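Local coordinates for polyketide biosynthesis 3-hydroxy-3-methylglutaryl-ACP synthase PksG (Bacillus subtilis, PDB 4YXT), which catalyses the aldol condensation of acetyl-ACP with a beta-ketothioester polyketide intermediate during biosynthesis of the antibiotic bacillaene, at residues A[194-199]-A[328-333]; A[56-61]-A[170-175]; A[42-47]-A[365-370]. The protein carries 1 engineered substitution. One frame throughout, in Å; residues are numbered along the deposited sequence.

Contact 1 (A[194-199]-A[328-333]); sequences YGYEVM and SGCCSE
This is a buried antiparallel pairing of two strand ends in the large mixed sheet, where strand 184-195 meets strand 331-339. Y194 and S332 form a hydrogen-bonded pair. Y194 N gives a bond to S332 O at 2.9 Å, and the return bond from S332 N is weak. Y194 O is gripped a second time by S332 OG at 3.0 Å, from above the carbonyl plane. The S332 hydroxyl reaches it because OG lies between the backbone N and the carbonyl carbon, chi1 64°. G195 and C331 follow as a non-hydrogen-bonded pair, with CA atoms 4.0 Å apart. Beyond the strands the pairing runs on: C330 N hydrogen-bonds to Y196 O at 2.9 Å, and V198 N to G329 O. The peptide between G329 and C330 is cis. C330 SG sits over one face of the Y196 ring, 3.7 Å from its centroid and 18° off the normal. V198 CG2 presses on C330 CB at 3.5 Å, a tight carbon contact. K89 of the second subunit forms a salt bridge with E197 and a hydrogen bond with G329 O, so the second subunit borders the G329 loop. The side chain of S332 lies about 8 Å from that of H250, and G329 about 9 Å from the side chain of C114; H250 and C114 are probably catalytic. The paired strands thus border the probable active site of a thiolase-like fold.

Contact 2 (A[56-61]-A[170-175]); sequences VNAAKP and AGAVAV
Four alanine methyl groups close the gap between helix 51-64 and strand 170-178. The axes of segments 56-61 and 170-175 come within 6.9 Å and run roughly the same way, 32° apart. The tight part is at A174. Its methyl points at the helix and meets the backbone of A59, with A174 CB 3.6 Å from A59 CA. A59 CB lies beside it, 3.7 Å from A174 CB. A58 CB comes in from the preceding position of the helix, 3.9 Å from A174 CB. The small side chains let the two backbones come close, with the A59 and A174 CA atoms 5.1 Å apart. The contact loosens toward A172. There A58 CB stands 4.2 Å from A172 CB, though it is nearer to A172 O at 3.7 Å. No hydrogen bond crosses the interface. K60 lies on the partly exposed side of the helix and turns its end from the strand to a salt bridge with D64. V173 points to the other face of the sheet, where it touches A300. The strand is held between strand 5-12 and strand 137-145. A59 and A174 both touch I141 of the latter, while A59 also packs on L99 of helix 91-99.

Contact 3 (A[42-47]-A[365-370]); sequences KAVALP and EEYELL
K42 lays the end of its chain across Y367, crossing the tyrosine side chain at about a right angle. The contact joins strand 41-43, an outer strand of the small three-stranded mixed sheet, and the loop after it to helix 364-370. K42 CG lies between the backbone N and the carbonyl carbon, chi1 61°, and the chain is extended beyond it. This carries NZ to a hydrogen bond with Y367 OH at 2.9 Å. K42 CE also comes within 3.6 Å of Y367 OH. Y367 sends its ring out from the helix with CG anti to the backbone N, chi1 168°. E165 completes the polar cluster: its backbone O takes a hydrogen bond from K42 NZ, and its carboxylate OE2 is hydrogen-bonded to Y367 OH. The ammonium group thus has two oxygen partners here, and the nearby carboxylate would probably favour its charged state. The rest of the contact is apolar. V44 CG1 meets the edge of the tyrosine ring near its plane, 4.2 Å from Y367 CD1. L370 lies further along the helix and faces the loop. Its CD1 is 4.4 Å from L46 CD2, a loose contact. Strand 16-19 backs this patch, with L18 touching both V44 and Y367. The apolar row closes on the proline ring, where P47 CD lies 3.8 Å from L370 CD2.

Overall arrangement
Contacts 1 and 2 are buried and share the large mixed sheet. Strands 170-178 and 184-195 follow each other in the chain, yet the contact centres are 26 Å apart. Contact 1 pairs strand ends by backbone hydrogen bonds at the dimer interface, near the probable catalytic residues. Contact 2 is deeper, about 9 Å from the chain centre, and packs alanine methyls against each other and against backbone, with no hydrogen bond between the segments. Contact 3 is only partly buried, joins an outer strand of the small sheet to helix 364-370 and mixes a lysine-tyrosine bond with apolar packing. It touches contact 2 where A170 O meets A43 CB at 3.1 Å. Contact 3's loop encloses both others.

Contact 1 (A[194-199]-A[328-333])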
ATOM      1  N   TYR A 194      14.187   1.409   9.500  1.00 17.68           N
ATOM      2  CA  TYR A 194      15.290   0.642   9.051  1.00 19.66           C
ATOM      3  C   TYR A 194      14.755  -0.589   8.292  1.00 18.88           C
ATOM      4  O   TYR A 194      13.792  -1.225   8.728  1.00 19.31           O
ATOM      5  CB  TYR A 194      16.151   0.266  10.281  1.00 24.58           C
ATOM      6  CG  TYR A 194      17.340  -0.657  10.017  1.00 26.87           C
ATOM      7  CD1 TYR A 194      18.553  -0.170   9.532  1.00 28.32           C
ATOM      8  CD2 TYR A 194      17.234  -2.010  10.304  1.00 30.07           C
ATOM      9  CE1 TYR A 194      19.621  -1.024   9.303  1.00 31.26           C
ATOM     10  CE2 TYR A 194      18.287  -2.858  10.098  1.00 34.47           C
ATOM     11  CZ  TYR A 194      19.469  -2.375   9.584  1.00 35.50           C
ATOM     12  OH  TYR A 194      20.467  -3.316   9.377  1.00 42.53           O
ATOM     13  N   GLY A 195      15.309  -0.855   7.134  1.00 18.38           N
ATOM     14  CA  GLY A 195      14.917  -2.054   6.332  1.00 18.83           C
ATOM     15  C   GLY A 195      15.946  -2.481   5.310  1.00 20.05           C
ATOM     16  O   GLY A 195      16.908  -1.738   4.982  1.00 20.81           O
ATOM     17  N   TYR A 196      15.752  -3.710   4.838  1.00 21.70           N
ATOM     18  CA  TYR A 196      16.657  -4.411   3.916  1.00 22.35           C
ATOM     19  C   TYR A 196      15.936  -5.698   3.521  1.00 20.52           C
ATOM     20  O   TYR A 196      15.064  -6.164   4.262  1.00 21.47           O
ATOM     21  CB  TYR A 196      17.978  -4.744   4.618  1.00 23.70           C
ATOM     22  CG  TYR A 196      17.821  -5.513   5.909  1.00 24.73           C
ATOM     23  CD1 TYR A 196      17.584  -4.857   7.119  1.00 25.61           C
ATOM     24  CD2 TYR A 196      17.981  -6.894   5.946  1.00 25.32           C
ATOM     25  CE1 TYR A 196      17.455  -5.559   8.298  1.00 26.49           C
ATOM     26  CE2 TYR A 196      17.864  -7.594   7.128  1.00 25.35           C
ATOM     27  CZ  TYR A 196      17.576  -6.942   8.297  1.00 29.30           C
ATOM     28  OH  TYR A 196      17.487  -7.665   9.498  1.00 33.02           O
ATOM     29  N   GLU A 197      16.311  -6.278   2.396  1.00 19.24           N
ATOM     30  CA  GLU A 197      15.678  -7.505   1.942  1.00 22.35           C
ATOM     31  C   GLU A 197      16.191  -8.721   2.673  1.00 22.76           C
ATOM     32  O   GLU A 197      17.349  -8.971   2.665  1.00 30.56           O
ATOM     33  CB  GLU A 197      15.856  -7.702   0.459  1.00 21.30           C
ATOM     34  CG  GLU A 197      14.883  -8.686  -0.115  1.00 22.42           C
ATOM     35  CD  GLU A 197      15.380 -10.123  -0.034  1.00 25.04           C
ATOM     36  OE1 GLU A 197      16.609 -10.319  -0.130  1.00 28.31           O
ATOM     37  OE2 GLU A 197      14.521 -11.045   0.134  1.00 23.47           O
ATOM     38  N   VAL A 198      15.305  -9.460   3.304  1.00 23.96           N
ATOM     39  CA  VAL A 198      15.633 -10.754   3.926  1.00 26.44           C
ATOM     40  C   VAL A 198      14.457 -11.682   3.721  1.00 26.66           C
ATOM     41  O   VAL A 198      13.319 -11.240   3.713  1.00 25.24           O
ATOM     42  CB  VAL A 198      15.813 -10.659   5.459  1.00 29.60           C
ATOM     43  CG1 VAL A 198      17.212 -10.281   5.786  1.00 35.74           C
ATOM     44  CG2 VAL A 198      14.838  -9.691   6.099  1.00 26.40           C
ATOM     45  N   MET A 199      14.716 -12.962   3.541  1.00 30.71           N
ATOM     46  CA  MET A 199      13.640 -13.897   3.251  1.00 32.09           C
ATOM     47  C   MET A 199      13.231 -14.635   4.501  1.00 32.53           C
ATOM     48  O   MET A 199      13.279 -15.843   4.522  1.00 34.41           O
ATOM     49  CB  MET A 199      14.091 -14.932   2.223  1.00 37.22           C
ATOM     50  CG  MET A 199      14.025 -14.462   0.780  1.00 41.90           C
ATOM     51  SD  MET A 199      12.404 -13.981   0.107  1.00 40.91           S
ATOM     52  CE  MET A 199      11.504 -15.523   0.197  1.00 43.16           C
ATOM     53  N   SER A 328       8.330  -8.760   8.432  1.00 19.84           N
ATOM     54  CA  SER A 328       9.157  -9.588   7.621  1.00 20.15           C
ATOM     55  C   SER A 328       9.430  -9.022   6.295  1.00 17.90           C
ATOM     56  O   SER A 328       8.554  -8.415   5.708  1.00 17.76           O
ATOM     57  CB  SER A 328       8.444 -10.926   7.372  1.00 23.29           C
ATOM     58  OG  SER A 328       8.477 -11.666   8.545  1.00 26.05           O
ATOM     59  N   GLY A 329      10.616  -9.291   5.760  1.00 17.11           N
ATOM     60  CA  GLY A 329      10.821  -9.009   4.355  1.00 18.86           C
ATOM     61  C   GLY A 329      11.988  -8.154   3.920  1.00 22.01           C
ATOM     62  O   GLY A 329      12.573  -8.488   2.885  1.00 24.06           O
ATOM     63  N   CYS A 330      12.345  -7.058   4.635  1.00 19.03           N
ATOM     64  CA  CYS A 330      11.797  -6.656   5.918  1.00 19.56           C
ATOM     65  C   CYS A 330      11.876  -5.125   6.048  1.00 18.79           C
ATOM     66  O   CYS A 330      12.627  -4.493   5.325  1.00 18.18           O
ATOM     67  CB  CYS A 330      12.603  -7.230   7.063  1.00 22.10           C
ATOM     68  SG  CYS A 330      14.041  -6.227   7.610  1.00 24.96           S
ATOM     69  N   CYS A 331      11.060  -4.557   6.914  1.00 17.96           N
ATOM     70  CA  CYS A 331      11.153  -3.119   7.282  1.00 19.59           C
ATOM     71  C   CYS A 331      10.749  -2.980   8.744  1.00 19.60           C
ATOM     72  O   CYS A 331      10.003  -3.845   9.267  1.00 23.07           O
ATOM     73  CB  CYS A 331      10.276  -2.174   6.371  1.00 18.27           C
ATOM     74  SG  CYS A 331      10.781  -0.418   6.495  1.00 20.20           S
ATOM     75  N   SER A 332      11.212  -1.905   9.389  1.00 18.52           N
ATOM     76  CA  SER A 332      10.949  -1.708  10.787  1.00 18.89           C
ATOM     77  C   SER A 332      11.040  -0.230  11.186  1.00 19.93           C
ATOM     78  O   SER A 332      11.548   0.592  10.439  1.00 20.36           O
ATOM     79  CB  SER A 332      11.902  -2.562  11.649  1.00 19.02           C
ATOM     80  OG  SER A 332      13.269  -2.218  11.518  1.00 19.89           O
ATOM     81  N   GLU A 333      10.499   0.104  12.357  1.00 19.39           N
ATOM     82  CA  GLU A 333      10.482   1.469  12.822  1.00 19.18           C
ATOM     83  C   GLU A 333      10.269   1.554  14.346  1.00 20.42           C
ATOM     84  O   GLU A 333       9.443   0.837  14.894  1.00 20.86           O
ATOM     85  CB  GLU A 333       9.400   2.299  12.135  1.00 18.92           C
ATOM     86  CG  GLU A 333       9.453   3.836  12.451  1.00 19.68           C
ATOM     87  CD  GLU A 333       8.659   4.720  11.434  1.00 22.15           C
ATOM     88  OE1 GLU A 333       8.448   5.931  11.681  1.00 24.81           O
ATOM     89  OE2 GLU A 333       8.234   4.235  10.351  1.00 23.29           O
TER

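Contact 2 (A[56-61]-A[170-175])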
ATOM      1  N   VAL A  56     -14.315  -3.458   9.350  1.00 17.33           N
ATOM      2  CA  VAL A  56     -15.577  -2.710   9.631  1.00 18.65           C
ATOM      3  C   VAL A  56     -15.955  -2.864  11.058  1.00 18.62           C
ATOM      4  O   VAL A  56     -16.160  -1.871  11.762  1.00 16.93           O
ATOM      5  CB  VAL A  56     -16.692  -3.130   8.699  1.00 16.84           C
ATOM      6  CG1 VAL A  56     -18.076  -2.591   9.096  1.00 17.40           C
ATOM      7  CG2 VAL A  56     -16.329  -2.658   7.285  1.00 17.14           C
ATOM      8  N   ASN A  57     -15.892  -4.086  11.540  1.00 19.91           N
ATOM      9  CA  ASN A  57     -16.193  -4.321  12.974  1.00 20.74           C
ATOM     10  C   ASN A  57     -15.241  -3.612  13.926  1.00 21.12           C
ATOM     11  O   ASN A  57     -15.675  -3.153  14.964  1.00 21.64           O
ATOM     12  CB  ASN A  57     -16.281  -5.806  13.253  1.00 20.56           C
ATOM     13  CG  ASN A  57     -17.384  -6.447  12.462  1.00 19.76           C
ATOM     14  OD1 ASN A  57     -18.394  -5.822  12.205  1.00 21.80           O
ATOM     15  ND2 ASN A  57     -17.198  -7.664  12.057  1.00 21.83           N
ATOM     16  N   ALA A  58     -13.964  -3.472  13.579  1.00 20.78           N
ATOM     17  CA  ALA A  58     -13.092  -2.658  14.426  1.00 21.70           C
ATOM     18  C   ALA A  58     -13.425  -1.179  14.349  1.00 20.63           C
ATOM     19  O   ALA A  58     -13.365  -0.487  15.354  1.00 24.29           O
ATOM     20  CB  ALA A  58     -11.609  -2.915  14.118  1.00 22.13           C
ATOM     21  N   ALA A  59     -13.756  -0.648  13.178  1.00 20.77           N
ATOM     22  CA  ALA A  59     -13.881   0.820  13.046  1.00 19.75           C
ATOM     23  C   ALA A  59     -15.256   1.363  13.411  1.00 20.41           C
ATOM     24  O   ALA A  59     -15.431   2.542  13.812  1.00 17.47           O
ATOM     25  CB  ALA A  59     -13.541   1.238  11.636  1.00 19.36           C
ATOM     26  N   LYS A  60     -16.235   0.513  13.249  1.00 20.34           N
ATOM     27  CA  LYS A  60     -17.638   0.884  13.444  1.00 24.96           C
ATOM     28  C   LYS A  60     -17.854   1.615  14.780  1.00 25.77           C
ATOM     29  O   LYS A  60     -18.452   2.732  14.806  1.00 26.67           O
ATOM     30  CB  LYS A  60     -18.509  -0.365  13.227  1.00 29.12           C
ATOM     31  CG  LYS A  60     -20.006  -0.277  13.604  1.00 33.72           C
ATOM     32  CD  LYS A  60     -20.875   0.169  12.440  1.00 37.17           C
ATOM     33  CE  LYS A  60     -22.303  -0.330  12.580  1.00 40.51           C
ATOM     34  NZ  LYS A  60     -22.812  -0.219  13.984  1.00 44.80           N
ATOM     35  N   PRO A  61     -17.322   1.057  15.890  1.00 26.55           N
ATOM     36  CA  PRO A  61     -17.532   1.748  17.139  1.00 27.64           C
ATOM     37  C   PRO A  61     -16.874   3.127  17.220  1.00 27.35           C
ATOM     38  O   PRO A  61     -17.368   4.015  17.917  1.00 28.41           O
ATOM     39  CB  PRO A  61     -16.970   0.765  18.177  1.00 27.65           C
ATOM     40  CG  PRO A  61     -17.225  -0.588  17.559  1.00 27.14           C
ATOM     41  CD  PRO A  61     -16.890  -0.335  16.117  1.00 28.15           C
ATOM     42  N   ALA A 170      -6.248 -13.886  14.114  1.00 23.62           N
ATOM     43  CA  ALA A 170      -7.084 -13.099  13.225  1.00 23.20           C
ATOM     44  C   ALA A 170      -7.569 -11.886  14.017  1.00 21.99           C
ATOM     45  O   ALA A 170      -8.018 -12.009  15.149  1.00 22.03           O
ATOM     46  CB  ALA A 170      -8.282 -13.885  12.765  1.00 20.75           C
ATOM     47  N   GLY A 171      -7.537 -10.711  13.423  1.00 23.44           N
ATOM     48  CA  GLY A 171      -7.820  -9.524  14.191  1.00 21.34           C
ATOM     49  C   GLY A 171      -7.768  -8.324  13.297  1.00 24.36           C
ATOM     50  O   GLY A 171      -7.323  -8.440  12.150  1.00 25.20           O
ATOM     51  N   ALA A 172      -8.230  -7.184  13.828  1.00 21.53           N
ATOM     52  CA  ALA A 172      -8.116  -5.909  13.157  1.00 20.12           C
ATOM     53  C   ALA A 172      -8.125  -4.859  14.200  1.00 18.57           C
ATOM     54  O   ALA A 172      -8.740  -5.032  15.261  1.00 17.80           O
ATOM     55  CB  ALA A 172      -9.227  -5.672  12.128  1.00 20.42           C
ATOM     56  N   VAL A 173      -7.361  -3.814  13.940  1.00 18.14           N
ATOM     57  CA  VAL A 173      -7.348  -2.624  14.766  1.00 18.52           C
ATOM     58  C   VAL A 173      -7.559  -1.383  13.870  1.00 19.92           C
ATOM     59  O   VAL A 173      -6.880  -1.223  12.840  1.00 19.95           O
ATOM     60  CB  VAL A 173      -6.019  -2.421  15.534  1.00 18.20           C
ATOM     61  CG1 VAL A 173      -6.095  -1.198  16.465  1.00 18.32           C
ATOM     62  CG2 VAL A 173      -5.640  -3.612  16.377  1.00 18.88           C
ATOM     63  N   ALA A 174      -8.472  -0.507  14.272  1.00 17.86           N
ATOM     64  CA  ALA A 174      -8.806   0.634  13.478  1.00 18.23           C
ATOM     65  C   ALA A 174      -8.344   1.801  14.286  1.00 18.34           C
ATOM     66  O   ALA A 174      -8.569   1.845  15.498  1.00 20.93           O
ATOM     67  CB  ALA A 174     -10.305   0.680  13.234  1.00 18.99           C
ATOM     68  N   VAL A 175      -7.681   2.743  13.642  1.00 19.11           N
ATOM     69  CA  VAL A 175      -7.076   3.866  14.294  1.00 18.86           C
ATOM     70  C   VAL A 175      -7.519   5.134  13.536  1.00 23.09           C
ATOM     71  O   VAL A 175      -7.219   5.270  12.353  1.00 21.70           O
ATOM     72  CB  VAL A 175      -5.532   3.766  14.215  1.00 19.33           C
ATOM     73  CG1 VAL A 175      -4.860   5.010  14.772  1.00 21.29           C
ATOM     74  CG2 VAL A 175      -4.930   2.541  14.920  1.00 18.64           C
TER

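Contact 3 (A[42-47]-A[365-370])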
ATOM      1  N   LYS A  42      -6.336 -17.725  20.845  1.00 28.43           N
ATOM      2  CA  LYS A  42      -6.226 -17.115  19.529  1.00 27.43           C
ATOM      3  C   LYS A  42      -7.636 -16.928  18.991  1.00 28.00           C
ATOM      4  O   LYS A  42      -8.474 -17.829  19.149  1.00 31.61           O
ATOM      5  CB  LYS A  42      -5.378 -17.970  18.602  1.00 27.56           C
ATOM      6  CG  LYS A  42      -5.900 -19.383  18.311  1.00 28.04           C
ATOM      7  CD  LYS A  42      -4.926 -20.039  17.341  1.00 27.93           C
ATOM      8  CE  LYS A  42      -5.549 -21.216  16.607  1.00 30.02           C
ATOM      9  NZ  LYS A  42      -4.713 -21.545  15.413  1.00 31.65           N
ATOM     10  N   ALA A  43      -7.905 -15.762  18.403  1.00 25.72           N
ATOM     11  CA  ALA A  43      -9.086 -15.580  17.584  1.00 26.68           C
ATOM     12  C   ALA A  43      -9.031 -16.490  16.380  1.00 28.68           C
ATOM     13  O   ALA A  43      -7.959 -16.748  15.850  1.00 28.56           O
ATOM     14  CB  ALA A  43      -9.164 -14.139  17.119  1.00 25.73           C
ATOM     15  N   VAL A  44     -10.184 -16.976  15.922  1.00 34.98           N
ATOM     16  CA  VAL A  44     -10.262 -17.808  14.708  1.00 30.90           C
ATOM     17  C   VAL A  44     -11.350 -17.229  13.771  1.00 33.63           C
ATOM     18  O   VAL A  44     -12.548 -17.188  14.113  1.00 32.93           O
ATOM     19  CB  VAL A  44     -10.530 -19.294  15.033  1.00 36.85           C
ATOM     20  CG1 VAL A  44     -10.461 -20.167  13.769  1.00 35.98           C
ATOM     21  CG2 VAL A  44      -9.562 -19.816  16.093  1.00 36.90           C
ATOM     22  N   ALA A  45     -10.919 -16.707  12.618  1.00 31.22           N
ATOM     23  CA  ALA A  45     -11.842 -16.205  11.613  1.00 31.53           C
ATOM     24  C   ALA A  45     -12.722 -17.352  11.071  1.00 35.80           C
ATOM     25  O   ALA A  45     -12.225 -18.425  10.712  1.00 35.19           O
ATOM     26  CB  ALA A  45     -11.086 -15.555  10.457  1.00 30.22           C
ATOM     27  N   LEU A  46     -14.023 -17.085  10.998  1.00 35.06           N
ATOM     28  CA  LEU A  46     -14.986 -18.005  10.433  1.00 35.80           C
ATOM     29  C   LEU A  46     -15.188 -17.748   8.933  1.00 36.37           C
ATOM     30  O   LEU A  46     -14.856 -16.662   8.417  1.00 31.54           O
ATOM     31  CB  LEU A  46     -16.308 -17.842  11.165  1.00 38.39           C
ATOM     32  CG  LEU A  46     -16.175 -17.984  12.683  1.00 40.57           C
ATOM     33  CD1 LEU A  46     -17.072 -17.032  13.475  1.00 40.97           C
ATOM     34  CD2 LEU A  46     -16.464 -19.421  13.024  1.00 44.28           C
ATOM     35  N   PRO A  47     -15.744 -18.746   8.226  1.00 36.87           N
ATOM     36  CA  PRO A  47     -15.977 -18.673   6.790  1.00 36.49           C
ATOM     37  C   PRO A  47     -16.725 -17.426   6.326  1.00 33.65           C
ATOM     38  O   PRO A  47     -16.542 -16.991   5.185  1.00 36.29           O
ATOM     39  CB  PRO A  47     -16.828 -19.925   6.537  1.00 38.46           C
ATOM     40  CG  PRO A  47     -16.267 -20.903   7.499  1.00 38.41           C
ATOM     41  CD  PRO A  47     -16.029 -20.100   8.738  1.00 37.36           C
ATOM     42  N   GLU A 365     -13.424 -30.200  17.974  1.00 48.95           N
ATOM     43  CA  GLU A 365     -14.103 -30.762  16.824  1.00 52.47           C
ATOM     44  C   GLU A 365     -14.506 -29.592  15.917  1.00 49.68           C
ATOM     45  O   GLU A 365     -14.304 -29.666  14.710  1.00 45.78           O
ATOM     46  CB  GLU A 365     -15.292 -31.674  17.198  1.00 54.45           C
ATOM     47  CG  GLU A 365     -15.116 -33.153  16.799  1.00 63.47           C
ATOM     48  CD  GLU A 365     -14.414 -34.039  17.848  1.00 76.65           C
ATOM     49  OE1 GLU A 365     -14.174 -33.561  18.983  1.00 81.52           O
ATOM     50  OE2 GLU A 365     -14.104 -35.231  17.548  1.00 75.29           O
ATOM     51  N   GLU A 366     -15.044 -28.513  16.486  1.00 43.13           N
ATOM     52  CA  GLU A 366     -15.372 -27.336  15.655  1.00 46.25           C
ATOM     53  C   GLU A 366     -14.142 -26.763  14.935  1.00 45.29           C
ATOM     54  O   GLU A 366     -14.197 -26.444  13.750  1.00 43.95           O
ATOM     55  CB  GLU A 366     -16.039 -26.235  16.489  1.00 43.94           C
ATOM     56  CG  GLU A 366     -17.496 -26.520  16.799  1.00 41.18           C
ATOM     57  CD  GLU A 366     -18.058 -25.653  17.901  1.00 42.34           C
ATOM     58  OE1 GLU A 366     -17.363 -25.359  18.888  1.00 41.25           O
ATOM     59  OE2 GLU A 366     -19.227 -25.282  17.794  1.00 48.17           O
ATOM     60  N   TYR A 367     -13.033 -26.682  15.654  1.00 45.25           N
ATOM     61  CA  TYR A 367     -11.847 -26.020  15.160  1.00 49.65           C
ATOM     62  C   TYR A 367     -11.122 -26.875  14.097  1.00 56.15           C
ATOM     63  O   TYR A 367     -10.603 -26.345  13.105  1.00 58.57           O
ATOM     64  CB  TYR A 367     -10.937 -25.652  16.329  1.00 46.44           C
ATOM     65  CG  TYR A 367      -9.576 -25.222  15.868  1.00 51.08           C
ATOM     66  CD1 TYR A 367      -9.381 -23.971  15.260  1.00 50.56           C
ATOM     67  CD2 TYR A 367      -8.490 -26.061  16.001  1.00 47.49           C
ATOM     68  CE1 TYR A 367      -8.137 -23.585  14.813  1.00 46.02           C
ATOM     69  CE2 TYR A 367      -7.245 -25.683  15.548  1.00 51.58           C
ATOM     70  CZ  TYR A 367      -7.077 -24.444  14.952  1.00 49.06           C
ATOM     71  OH  TYR A 367      -5.823 -24.085  14.530  1.00 51.61           O
ATOM     72  N   GLU A 368     -11.125 -28.193  14.282  1.00 60.30           N
ATOM     73  CA  GLU A 368     -10.489 -29.123  13.339  1.00 61.41           C
ATOM     74  C   GLU A 368     -11.280 -29.208  12.020  1.00 61.15           C
ATOM     75  O   GLU A 368     -10.736 -29.595  10.968  1.00 52.50           O
ATOM     76  CB  GLU A 368     -10.362 -30.513  13.991  1.00 66.45           C
ATOM     77  CG  GLU A 368      -9.350 -31.465  13.356  1.00 69.70           C
ATOM     78  CD  GLU A 368      -7.935 -31.312  13.904  1.00 69.59           C
ATOM     79  OE1 GLU A 368      -7.756 -31.337  15.144  1.00 68.63           O
ATOM     80  OE2 GLU A 368      -7.001 -31.187  13.082  1.00 66.89           O
ATOM     81  N   LEU A 369     -12.563 -28.846  12.079  1.00 60.86           N
ATOM     82  CA  LEU A 369     -13.403 -28.808  10.883  1.00 62.03           C
ATOM     83  C   LEU A 369     -13.034 -27.596  10.032  1.00 64.62           C
ATOM     84  O   LEU A 369     -13.057 -27.668   8.805  1.00 77.22           O
ATOM     85  CB  LEU A 369     -14.891 -28.780  11.260  1.00 63.41           C
ATOM     86  CG  LEU A 369     -15.932 -29.555  10.424  1.00 64.61           C
ATOM     87  CD1 LEU A 369     -16.752 -28.626   9.541  1.00 63.12           C
ATOM     88  CD2 LEU A 369     -15.339 -30.699   9.606  1.00 63.82           C
ATOM     89  N   LEU A 370     -12.680 -26.490  10.683  1.00 62.35           N
ATOM     90  CA  LEU A 370     -12.251 -25.282   9.966  1.00 61.00           C
ATOM     91  C   LEU A 370     -10.766 -25.344   9.559  1.00 57.61           C
ATOM     92  O   LEU A 370     -10.452 -25.128   8.401  1.00 59.21           O
ATOM     93  CB  LEU A 370     -12.499 -24.036  10.812  1.00 58.44           C
ATOM     94  CG  LEU A 370     -13.888 -23.871  11.399  1.00 56.81           C
ATOM     95  CD1 LEU A 370     -13.794 -22.927  12.590  1.00 57.59           C
ATOM     96  CD2 LEU A 370     -14.879 -23.372  10.363  1.00 56.94           C
TER